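Local coordinates for protein phosphoribosylformylglycinamidine cyclo-ligase (Thermus thermophilus HB8, PDB 5AVM) that probably catalyses the ATP-dependent ring closure of formylglycinamidine ribonucleotide to aminoimidazole ribonucleotide in de novo purine biosynthesis, at residues Glu169-Gly174 with Ala256-Leu261; Gly174-Ala179 with Gly318-Arg323; Arg229-Ala234 with Lys314-Phe319; Gly235-Ala240 with Val303-Ala308. All blocks are in the same frame, centred on the assembly; numbering follows the deposited sequence.

Contact 1. Residues Glu169-Gly174 with Ala256-Leu261; sequences ERVREG and ALPPGL
Val171 and Leu261 carry a loop-to-loop contact in the C-terminal domain of the AIR synthase fold, where the chain leading into strand 176-181 packs on a type II beta turn, Pro258 to Leu261, at the start of strand 261-265. The joint is apolar. Val171 does most of the touching: its CB sits 3.5 Å from CD of Pro258, the valine and the proline ring crossing at about a right angle. CG1 of Val171, anti to the backbone N (chi1 170°), also lies near that CD and reaches CD2 of Leu257 at 4.0 Å. An alanine in place of Pro258 would lack CG and CD and would probably leave a gap beside CB and CG1 of Val171. Leu261 works with both methyls. CD1 lies near O of Val171, whereas CD2 meets CB of Glu173 at 3.8 Å, so that only the aliphatic root of the glutamate is used. Beyond the pair, Val171 also rests on Ala240 and Val303, and Leu257 and Leu261 on Val324, which ties both loops to strands 240-243, 298-304 and 319-326 of the six-stranded sheet. The backbone oxygen approached most closely is O of Ala256, 3.3 Å from CG2 of Val171.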
# COMPACT_ATOMS: atom_id res chain seq x y z
N GLU B 169 24.04 -10.85 -7.22
CA GLU B 169 25.24 -11.50 -6.68
C GLU B 169 25.40 -12.97 -7.08
O GLU B 169 26.48 -13.54 -6.91
CB GLU B 169 25.28 -11.36 -5.15
CG GLU B 169 24.03 -11.83 -4.40
CD GLU B 169 22.80 -10.97 -4.68
OE1 GLU B 169 22.94 -9.73 -4.77
OE2 GLU B 169 21.70 -11.54 -4.79
N ARG B 170 24.34 -13.58 -7.62
CA ARG B 170 24.40 -14.98 -8.04
C ARG B 170 24.67 -15.03 -9.54
O ARG B 170 25.07 -16.06 -10.07
CB ARG B 170 23.08 -15.70 -7.76
CG ARG B 170 22.41 -15.29 -6.49
CD ARG B 170 21.85 -16.49 -5.75
NE ARG B 170 21.35 -17.53 -6.64
CZ ARG B 170 20.66 -18.59 -6.23
NH1 ARG B 170 20.40 -18.73 -4.94
NH2 ARG B 170 20.26 -19.51 -7.09
N VAL B 171 24.45 -13.90 -10.20
CA VAL B 171 24.67 -13.80 -11.64
C VAL B 171 26.17 -13.84 -11.98
O VAL B 171 26.98 -13.13 -11.37
CB VAL B 171 24.07 -12.50 -12.20
CG1 VAL B 171 24.53 -12.30 -13.63
CG2 VAL B 171 22.55 -12.57 -12.14
N ARG B 172 26.51 -14.68 -12.94
CA ARG B 172 27.89 -14.83 -13.39
C ARG B 172 27.93 -14.46 -14.87
O ARG B 172 26.89 -14.41 -15.53
CB ARG B 172 28.34 -16.28 -13.20
CG ARG B 172 28.23 -16.77 -11.76
CD ARG B 172 29.38 -16.28 -10.89
NE ARG B 172 30.62 -17.00 -11.19
CZ ARG B 172 31.78 -16.80 -10.56
NH1 ARG B 172 31.86 -15.89 -9.59
NH2 ARG B 172 32.85 -17.51 -10.89
N GLU B 173 29.12 -14.18 -15.39
CA GLU B 173 29.24 -13.83 -16.80
C GLU B 173 29.05 -15.07 -17.66
O GLU B 173 29.70 -16.09 -17.44
CB GLU B 173 30.60 -13.22 -17.10
CG GLU B 173 30.74 -12.77 -18.55
CD GLU B 173 32.18 -12.66 -19.00
OE1 GLU B 173 32.97 -11.94 -18.34
OE2 GLU B 173 32.53 -13.30 -20.02
N GLY B 174 28.16 -14.96 -18.64
CA GLY B 174 27.90 -16.09 -19.52
C GLY B 174 26.51 -16.65 -19.39
O GLY B 174 26.11 -17.55 -20.14
N ALA B 256 18.99 -6.70 -11.88
CA ALA B 256 19.26 -8.10 -11.60
C ALA B 256 20.69 -8.48 -11.96
O ALA B 256 21.06 -9.65 -11.87
CB ALA B 256 18.28 -8.98 -12.38
N LEU B 257 21.48 -7.50 -12.37
CA LEU B 257 22.87 -7.75 -12.75
C LEU B 257 23.88 -7.03 -11.86
O LEU B 257 23.74 -5.84 -11.57
CB LEU B 257 23.09 -7.35 -14.21
CG LEU B 257 22.15 -7.97 -15.24
CD1 LEU B 257 22.48 -7.40 -16.60
CD2 LEU B 257 22.28 -9.48 -15.25
N PRO B 258 24.91 -7.76 -11.42
CA PRO B 258 25.97 -7.24 -10.57
C PRO B 258 26.85 -6.26 -11.33
O PRO B 258 26.78 -6.18 -12.55
CB PRO B 258 26.73 -8.49 -10.16
CG PRO B 258 26.64 -9.31 -11.39
CD PRO B 258 25.18 -9.17 -11.76
N PRO B 259 27.69 -5.51 -10.60
CA PRO B 259 28.59 -4.54 -11.23
C PRO B 259 29.56 -5.21 -12.20
O PRO B 259 30.05 -6.31 -11.94
CB PRO B 259 29.30 -3.92 -10.03
CG PRO B 259 28.28 -4.01 -8.94
CD PRO B 259 27.75 -5.41 -9.13
N GLY B 260 29.83 -4.54 -13.32
CA GLY B 260 30.75 -5.08 -14.30
C GLY B 260 30.13 -6.10 -15.23
O GLY B 260 30.85 -6.87 -15.89
N LEU B 261 28.81 -6.12 -15.29
CA LEU B 261 28.09 -7.05 -16.15
C LEU B 261 26.86 -6.40 -16.77
O LEU B 261 25.98 -5.90 -16.08
CB LEU B 261 27.69 -8.30 -15.35
CG LEU B 261 28.86 -9.17 -14.87
CD1 LEU B 261 28.35 -10.31 -14.02
CD2 LEU B 261 29.63 -9.70 -16.07

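Contact 2. Residues Gly174-Ala179 with Gly318-Arg323; sequences GDALLA and GFLVGR
This is an antiparallel strand pairing inside the mixed six-stranded sheet of the C-terminal domain, where strand 176-181 lies between 298-304 and 319-326. The short segments run at 146° to each other. Two good backbone bonds hold them: N of Val321 gives to O of Leu177 at 2.8 Å, and N of Ala179 gives to O of Phe319 at 3.1 Å. The return bond from N of Phe319 to O of Ala179 is weak, as is that from N of Leu177 to O of Gly322 at the other end.

Leu177 and Ala179 point to one face. There CG2 of Val321 lies 3.9 Å from CB of Leu177 and also faces CB of Ala179, while CG of Leu177 leans over the backbone at Gly322, where a side chain would collide with the leucine's CD1. Leu177 continues onto Ala263 and Val265 of strand 261-265. Ala176, Leu178 and Leu320 occupy the face covered by helix 306-313. CG of Leu320 is anti to the backbone N (chi1 176°), and a chi2 of 57° then sets CD1 where it packs tightly on CB of Ala176 at 3.4 Å. Arg323 extends beside Gly174, just ahead of strand 176-181, its CG 3.3 Å from O of Asp175, and its CA makes a CA-H...O contact with the same oxygen at 3.2 Å.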
# COMPACT_ATOMS: atom_id res chain seq x y z
N GLY B 174 28.16 -14.96 -18.64
CA GLY B 174 27.90 -16.09 -19.52
C GLY B 174 26.51 -16.65 -19.39
O GLY B 174 26.11 -17.55 -20.14
N ASP B 175 25.75 -16.14 -18.43
CA ASP B 175 24.39 -16.62 -18.25
C ASP B 175 23.55 -16.33 -19.49
O ASP B 175 23.84 -15.42 -20.27
CB ASP B 175 23.71 -15.97 -17.05
CG ASP B 175 24.18 -16.54 -15.73
OD1 ASP B 175 24.47 -17.76 -15.69
OD2 ASP B 175 24.24 -15.79 -14.74
N ALA B 176 22.49 -17.12 -19.65
CA ALA B 176 21.57 -16.95 -20.75
C ALA B 176 20.41 -16.06 -20.27
O ALA B 176 20.03 -16.09 -19.10
CB ALA B 176 21.04 -18.30 -21.20
N LEU B 177 19.85 -15.27 -21.18
CA LEU B 177 18.73 -14.41 -20.85
C LEU B 177 17.49 -15.10 -21.42
O LEU B 177 17.31 -15.18 -22.63
CB LEU B 177 18.89 -13.02 -21.46
CG LEU B 177 20.18 -12.25 -21.16
CD1 LEU B 177 20.06 -10.86 -21.72
CD2 LEU B 177 20.43 -12.19 -19.67
N LEU B 178 16.64 -15.61 -20.53
CA LEU B 178 15.43 -16.29 -20.94
C LEU B 178 14.24 -15.40 -20.61
O LEU B 178 13.99 -15.07 -19.45
CB LEU B 178 15.32 -17.63 -20.19
CG LEU B 178 14.37 -18.73 -20.67
CD1 LEU B 178 14.75 -20.00 -19.92
CD2 LEU B 178 12.91 -18.38 -20.42
N ALA B 179 13.51 -14.99 -21.64
CA ALA B 179 12.36 -14.13 -21.44
C ALA B 179 11.08 -14.92 -21.51
O ALA B 179 10.94 -15.83 -22.31
CB ALA B 179 12.35 -13.04 -22.49
N GLY B 318 9.33 -20.13 -23.27
CA GLY B 318 10.29 -19.04 -23.17
C GLY B 318 11.09 -18.83 -24.42
O GLY B 318 10.87 -19.50 -25.42
N PHE B 319 12.03 -17.90 -24.37
CA PHE B 319 12.87 -17.58 -25.52
C PHE B 319 14.27 -17.16 -25.11
O PHE B 319 14.43 -16.21 -24.34
CB PHE B 319 12.22 -16.44 -26.32
CG PHE B 319 10.84 -16.76 -26.83
CD1 PHE B 319 10.67 -17.44 -28.03
CD2 PHE B 319 9.72 -16.40 -26.09
CE1 PHE B 319 9.39 -17.75 -28.49
CE2 PHE B 319 8.44 -16.70 -26.53
CZ PHE B 319 8.28 -17.38 -27.74
N LEU B 320 15.30 -17.86 -25.60
CA LEU B 320 16.67 -17.47 -25.29
C LEU B 320 16.83 -16.18 -26.08
O LEU B 320 16.67 -16.17 -27.30
CB LEU B 320 17.67 -18.53 -25.79
CG LEU B 320 19.16 -18.22 -25.62
CD1 LEU B 320 19.50 -17.94 -24.17
CD2 LEU B 320 19.99 -19.38 -26.13
N VAL B 321 17.14 -15.09 -25.39
CA VAL B 321 17.25 -13.81 -26.07
C VAL B 321 18.53 -13.03 -25.81
O VAL B 321 18.61 -11.85 -26.16
CB VAL B 321 16.06 -12.92 -25.68
CG1 VAL B 321 14.75 -13.65 -25.96
CG2 VAL B 321 16.14 -12.56 -24.20
N GLY B 322 19.52 -13.67 -25.21
CA GLY B 322 20.75 -12.94 -24.96
C GLY B 322 21.77 -13.60 -24.06
O GLY B 322 21.76 -14.82 -23.86
N ARG B 323 22.66 -12.78 -23.52
CA ARG B 323 23.72 -13.27 -22.67
C ARG B 323 24.25 -12.13 -21.81
O ARG B 323 24.12 -10.96 -22.17
CB ARG B 323 24.82 -13.84 -23.56
CG ARG B 323 25.81 -14.76 -22.89
CD ARG B 323 26.77 -15.32 -23.93
NE ARG B 323 27.73 -16.26 -23.37
CZ ARG B 323 28.64 -16.91 -24.09
NH1 ARG B 323 28.71 -16.72 -25.40
NH2 ARG B 323 29.48 -17.75 -23.50

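Contact 3. Residues Arg229-Ala234 with Lys314-Phe319; sequences RLLWEA and KLVEGF
Leu315 meets the last turn of helix 225-233 with one methyl, and the packing is close there. Its CD1 lies 3.5 Å from CB of Ala234, a tight fit for two carbons, and 3.9 Å from CD2 of Leu231. CG of Leu315 stands beside its backbone N (chi1 -49°) and CD1 anti to CA (chi2 169°), which carries this methyl out to the helix; the leucine crosses Leu231 obliquely. The same methyl also lies 3.9 Å from O of Leu230, so it settles against the backbone of the turn as well as its side chains. Deeper in, CD2 of Leu231 reaches CG1 of Val316 at 4.2 Å. Val316 continues onto Leu180 of strand 176-181, and both Leu231 and Leu315 touch Val236.

The opposite character appears at Leu230, an exposed residue, whose CD1 comes 3.4 Å from O of Leu315 and meets a backbone oxygen rather than another apolar side chain. Across this outer side the contact is thin, with no polar bond to fix it. The whole joins the C-terminal end of helix 225-233 to the loop between helix 306-313 and strand 319-326. Because methyl groups supply the side-chain contacts throughout, the chemistry implies that the two parts are held together by shape and by exclusion of water, not by directional bonds.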
# COMPACT_ATOMS: atom_id res chain seq x y z
N ARG B 229 7.04 -22.33 -10.75
CA ARG B 229 6.82 -23.56 -10.01
C ARG B 229 7.30 -24.76 -10.82
O ARG B 229 7.88 -25.70 -10.27
CB ARG B 229 5.34 -23.70 -9.63
CG ARG B 229 4.98 -22.86 -8.41
CD ARG B 229 3.49 -22.79 -8.15
NE ARG B 229 3.17 -22.12 -6.88
CZ ARG B 229 1.95 -21.72 -6.53
NH1 ARG B 229 0.93 -21.92 -7.35
NH2 ARG B 229 1.75 -21.13 -5.35
N LEU B 230 7.09 -24.72 -12.13
CA LEU B 230 7.52 -25.81 -13.00
C LEU B 230 9.03 -25.94 -12.96
O LEU B 230 9.57 -27.04 -13.02
CB LEU B 230 7.08 -25.56 -14.44
CG LEU B 230 5.57 -25.47 -14.69
CD1 LEU B 230 5.34 -25.17 -16.17
CD2 LEU B 230 4.91 -26.79 -14.29
N LEU B 231 9.72 -24.80 -12.87
CA LEU B 231 11.17 -24.80 -12.82
C LEU B 231 11.67 -25.17 -11.42
O LEU B 231 12.70 -25.82 -11.28
CB LEU B 231 11.70 -23.43 -13.21
CG LEU B 231 11.39 -23.00 -14.64
CD1 LEU B 231 11.78 -21.55 -14.82
CD2 LEU B 231 12.14 -23.89 -15.62
N TRP B 232 10.94 -24.74 -10.40
CA TRP B 232 11.33 -25.06 -9.04
C TRP B 232 11.20 -26.56 -8.80
O TRP B 232 12.12 -27.21 -8.30
CB TRP B 232 10.48 -24.29 -8.02
CG TRP B 232 10.76 -22.81 -7.98
CD1 TRP B 232 11.96 -22.20 -8.22
CD2 TRP B 232 9.84 -21.77 -7.62
NE1 TRP B 232 11.85 -20.84 -8.03
CE2 TRP B 232 10.56 -20.55 -7.66
CE3 TRP B 232 8.49 -21.74 -7.26
CZ2 TRP B 232 9.97 -19.32 -7.36
CZ3 TRP B 232 7.90 -20.51 -6.96
CH2 TRP B 232 8.64 -19.32 -7.01
N GLU B 233 10.05 -27.12 -9.18
CA GLU B 233 9.81 -28.54 -8.99
C GLU B 233 10.80 -29.37 -9.78
O GLU B 233 11.02 -30.54 -9.46
CB GLU B 233 8.39 -28.89 -9.41
CG GLU B 233 7.34 -28.19 -8.57
CD GLU B 233 5.97 -28.85 -8.66
OE1 GLU B 233 5.87 -30.06 -8.38
OE2 GLU B 233 4.99 -28.14 -9.01
N ALA B 234 11.41 -28.76 -10.80
CA ALA B 234 12.38 -29.46 -11.64
C ALA B 234 13.83 -29.17 -11.22
O ALA B 234 14.77 -29.67 -11.84
CB ALA B 234 12.17 -29.08 -13.10
N LYS B 314 12.01 -26.55 -22.04
CA LYS B 314 11.33 -27.82 -22.25
C LYS B 314 10.16 -27.93 -21.28
O LYS B 314 9.28 -28.77 -21.43
CB LYS B 314 12.30 -28.98 -22.00
CG LYS B 314 13.63 -28.85 -22.72
CD LYS B 314 14.61 -29.92 -22.24
CE LYS B 314 16.01 -29.72 -22.82
NZ LYS B 314 17.02 -30.66 -22.24
N LEU B 315 10.18 -27.06 -20.27
CA LEU B 315 9.15 -27.02 -19.23
C LEU B 315 8.27 -25.78 -19.37
O LEU B 315 7.10 -25.79 -19.00
CB LEU B 315 9.80 -27.01 -17.85
CG LEU B 315 10.90 -28.03 -17.55
CD1 LEU B 315 11.60 -27.69 -16.24
CD2 LEU B 315 10.29 -29.42 -17.50
N VAL B 316 8.86 -24.72 -19.89
CA VAL B 316 8.12 -23.48 -20.02
C VAL B 316 8.23 -22.78 -21.38
O VAL B 316 9.18 -23.00 -22.14
CB VAL B 316 8.55 -22.49 -18.90
CG1 VAL B 316 10.05 -22.31 -18.93
CG2 VAL B 316 7.88 -21.16 -19.10
N GLU B 317 7.23 -21.95 -21.66
CA GLU B 317 7.15 -21.17 -22.89
C GLU B 317 8.10 -19.98 -22.76
O GLU B 317 7.74 -18.95 -22.21
CB GLU B 317 5.72 -20.68 -23.08
CG GLU B 317 5.46 -19.85 -24.32
CD GLU B 317 3.97 -19.60 -24.53
OE1 GLU B 317 3.22 -20.60 -24.60
OE2 GLU B 317 3.56 -18.42 -24.63
N GLY B 318 9.33 -20.13 -23.27
CA GLY B 318 10.29 -19.04 -23.17
C GLY B 318 11.09 -18.83 -24.42
O GLY B 318 10.87 -19.50 -25.42
N PHE B 319 12.03 -17.90 -24.37
CA PHE B 319 12.87 -17.58 -25.52
C PHE B 319 14.27 -17.16 -25.11
O PHE B 319 14.43 -16.21 -24.34
CB PHE B 319 12.22 -16.44 -26.32
CG PHE B 319 10.84 -16.76 -26.83
CD1 PHE B 319 10.67 -17.44 -28.03
CD2 PHE B 319 9.72 -16.40 -26.09
CE1 PHE B 319 9.39 -17.75 -28.49
CE2 PHE B 319 8.44 -16.70 -26.53
CZ PHE B 319 8.28 -17.38 -27.74

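Contact 4. Residues Gly235-Ala240 with Val303-Ala308; sequences GVELHA and VLPQEA
A classic beta bulge opens this contact at the edge of the six-stranded sheet of the C-terminal domain, with His239 and Ala240 both facing Val303. O of Val303 accepts two bonds, from N of His239 at 2.9 Å and from N of Ala240 at 3.0 Å, both donors lying in the carbonyl plane. The pairing is completed by N of Val303, which gives to O of Ala240 from above that carbonyl's plane.

The side chain of His239 lies against Pro305, the N-cap residue of helix 306-313. CD of Pro305 makes a CH-pi contact over one ring face, 3.5 Å from the centroid and 27° off the normal. The imidazole is gripped at both nitrogens: ND1 bonds Asp175 OD2, and NE2 gives to OE1 of Glu237 at 2.9 Å, the oxygen lying close to the ring plane but met from above the carboxylate. Glu237 is extended from CG anti to its backbone N (chi1 -177°), and its carboxylate lies against CG of the same proline. A leucine in place of His239 would probably leave both Glu237 and Asp175 without the ring nitrogens that now bond them and deprive Pro305 of its flat partner.

Apolar pairs complete the contact. Val236 places CG1 3.8 Å from CB of Ala308 in the first turn of the helix, and Ala240 packs its CB on that of Val303. Leu238 and Leu304 lie side by side, pointing the same way, with CD1 of Leu238 only 3.4 Å from CD2 of Leu304.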
# COMPACT_ATOMS: atom_id res chain seq x y z
N GLY B 235 14.00 -28.35 -10.19
CA GLY B 235 15.34 -28.02 -9.71
C GLY B 235 16.23 -27.23 -10.66
O GLY B 235 17.45 -27.35 -10.61
N VAL B 236 15.61 -26.42 -11.52
CA VAL B 236 16.34 -25.61 -12.49
C VAL B 236 17.10 -24.47 -11.81
O VAL B 236 16.51 -23.69 -11.06
CB VAL B 236 15.38 -25.02 -13.55
CG1 VAL B 236 16.16 -24.24 -14.59
CG2 VAL B 236 14.59 -26.14 -14.21
N GLU B 237 18.40 -24.38 -12.07
CA GLU B 237 19.24 -23.33 -11.48
C GLU B 237 18.94 -21.95 -12.06
O GLU B 237 19.20 -21.69 -13.23
CB GLU B 237 20.73 -23.64 -11.69
CG GLU B 237 21.68 -22.63 -11.03
CD GLU B 237 23.16 -22.86 -11.36
OE1 GLU B 237 24.01 -22.18 -10.75
OE2 GLU B 237 23.47 -23.72 -12.22
N LEU B 238 18.40 -21.07 -11.22
CA LEU B 238 18.09 -19.70 -11.61
C LEU B 238 19.00 -18.78 -10.81
O LEU B 238 19.19 -19.00 -9.62
CB LEU B 238 16.63 -19.35 -11.29
CG LEU B 238 15.51 -19.84 -12.22
CD1 LEU B 238 15.72 -19.25 -13.60
CD2 LEU B 238 15.49 -21.36 -12.29
N HIS B 239 19.57 -17.77 -11.46
CA HIS B 239 20.45 -16.83 -10.77
C HIS B 239 19.74 -15.55 -10.36
O HIS B 239 19.74 -15.17 -9.19
CB HIS B 239 21.65 -16.47 -11.64
CG HIS B 239 22.61 -17.60 -11.83
ND1 HIS B 239 23.81 -17.45 -12.48
CD2 HIS B 239 22.55 -18.90 -11.45
CE1 HIS B 239 24.45 -18.61 -12.50
NE2 HIS B 239 23.70 -19.50 -11.87
N ALA B 240 19.15 -14.88 -11.34
CA ALA B 240 18.43 -13.64 -11.10
C ALA B 240 17.21 -13.60 -12.01
O ALA B 240 16.98 -14.52 -12.79
CB ALA B 240 19.33 -12.44 -11.37
N VAL B 303 17.96 -14.78 -15.70
CA VAL B 303 19.41 -14.87 -15.85
C VAL B 303 19.80 -16.18 -15.18
O VAL B 303 19.61 -16.35 -13.97
CB VAL B 303 20.11 -13.69 -15.17
CG1 VAL B 303 21.58 -13.68 -15.55
CG2 VAL B 303 19.44 -12.39 -15.56
N LEU B 304 20.34 -17.11 -15.96
CA LEU B 304 20.73 -18.41 -15.44
C LEU B 304 21.77 -19.08 -16.34
O LEU B 304 21.96 -18.66 -17.48
CB LEU B 304 19.48 -19.30 -15.34
CG LEU B 304 18.51 -19.36 -16.54
CD1 LEU B 304 19.25 -19.69 -17.83
CD2 LEU B 304 17.46 -20.41 -16.29
N PRO B 305 22.45 -20.13 -15.83
CA PRO B 305 23.46 -20.84 -16.62
C PRO B 305 22.87 -21.27 -17.97
O PRO B 305 21.67 -21.47 -18.08
CB PRO B 305 23.81 -22.03 -15.73
CG PRO B 305 23.71 -21.44 -14.37
CD PRO B 305 22.42 -20.65 -14.45
N GLN B 306 23.72 -21.40 -18.99
CA GLN B 306 23.23 -21.79 -20.31
C GLN B 306 22.44 -23.10 -20.33
O GLN B 306 21.40 -23.19 -20.98
CB GLN B 306 24.39 -21.88 -21.30
CG GLN B 306 23.94 -22.15 -22.73
CD GLN B 306 23.21 -20.97 -23.37
OE1 GLN B 306 22.26 -21.16 -24.14
NE2 GLN B 306 23.65 -19.76 -23.06
N GLU B 307 22.92 -24.12 -19.61
CA GLU B 307 22.24 -25.41 -19.58
C GLU B 307 20.86 -25.35 -18.95
O GLU B 307 19.96 -26.10 -19.34
CB GLU B 307 23.08 -26.45 -18.83
CG GLU B 307 22.47 -27.86 -18.76
CD GLU B 307 21.64 -28.11 -17.50
OE1 GLU B 307 20.60 -27.46 -17.32
OE2 GLU B 307 22.04 -28.97 -16.69
N ALA B 308 20.70 -24.46 -17.97
CA ALA B 308 19.43 -24.31 -17.26
C ALA B 308 18.33 -23.81 -18.18
O ALA B 308 17.19 -24.29 -18.11
CB ALA B 308 19.60 -23.37 -16.07

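How the contacts relate
Taken together, the four contacts illustrate how one sheet gathers distant parts of a chain. Contacts 2 and 4 are closest, their centres about 10 Å apart, and meet on neighbouring strands: N of Ala176 probably bonds O of Leu304 at 2.7 Å, and the Asp175-His239 bond joins the two as well. Contact 1, about 13 Å from contact 4 between centres, packs Val171 CG2 against Ala240 CB at 3.3 Å. Contact 3, about 11 Å from contact 4, runs straight on into it at Gly235, and N of Val236 probably bonds O of Leu231 at 3.0 Å. Contacts 1 and 3 lie farthest apart, about 22 Å between centres, and do not touch.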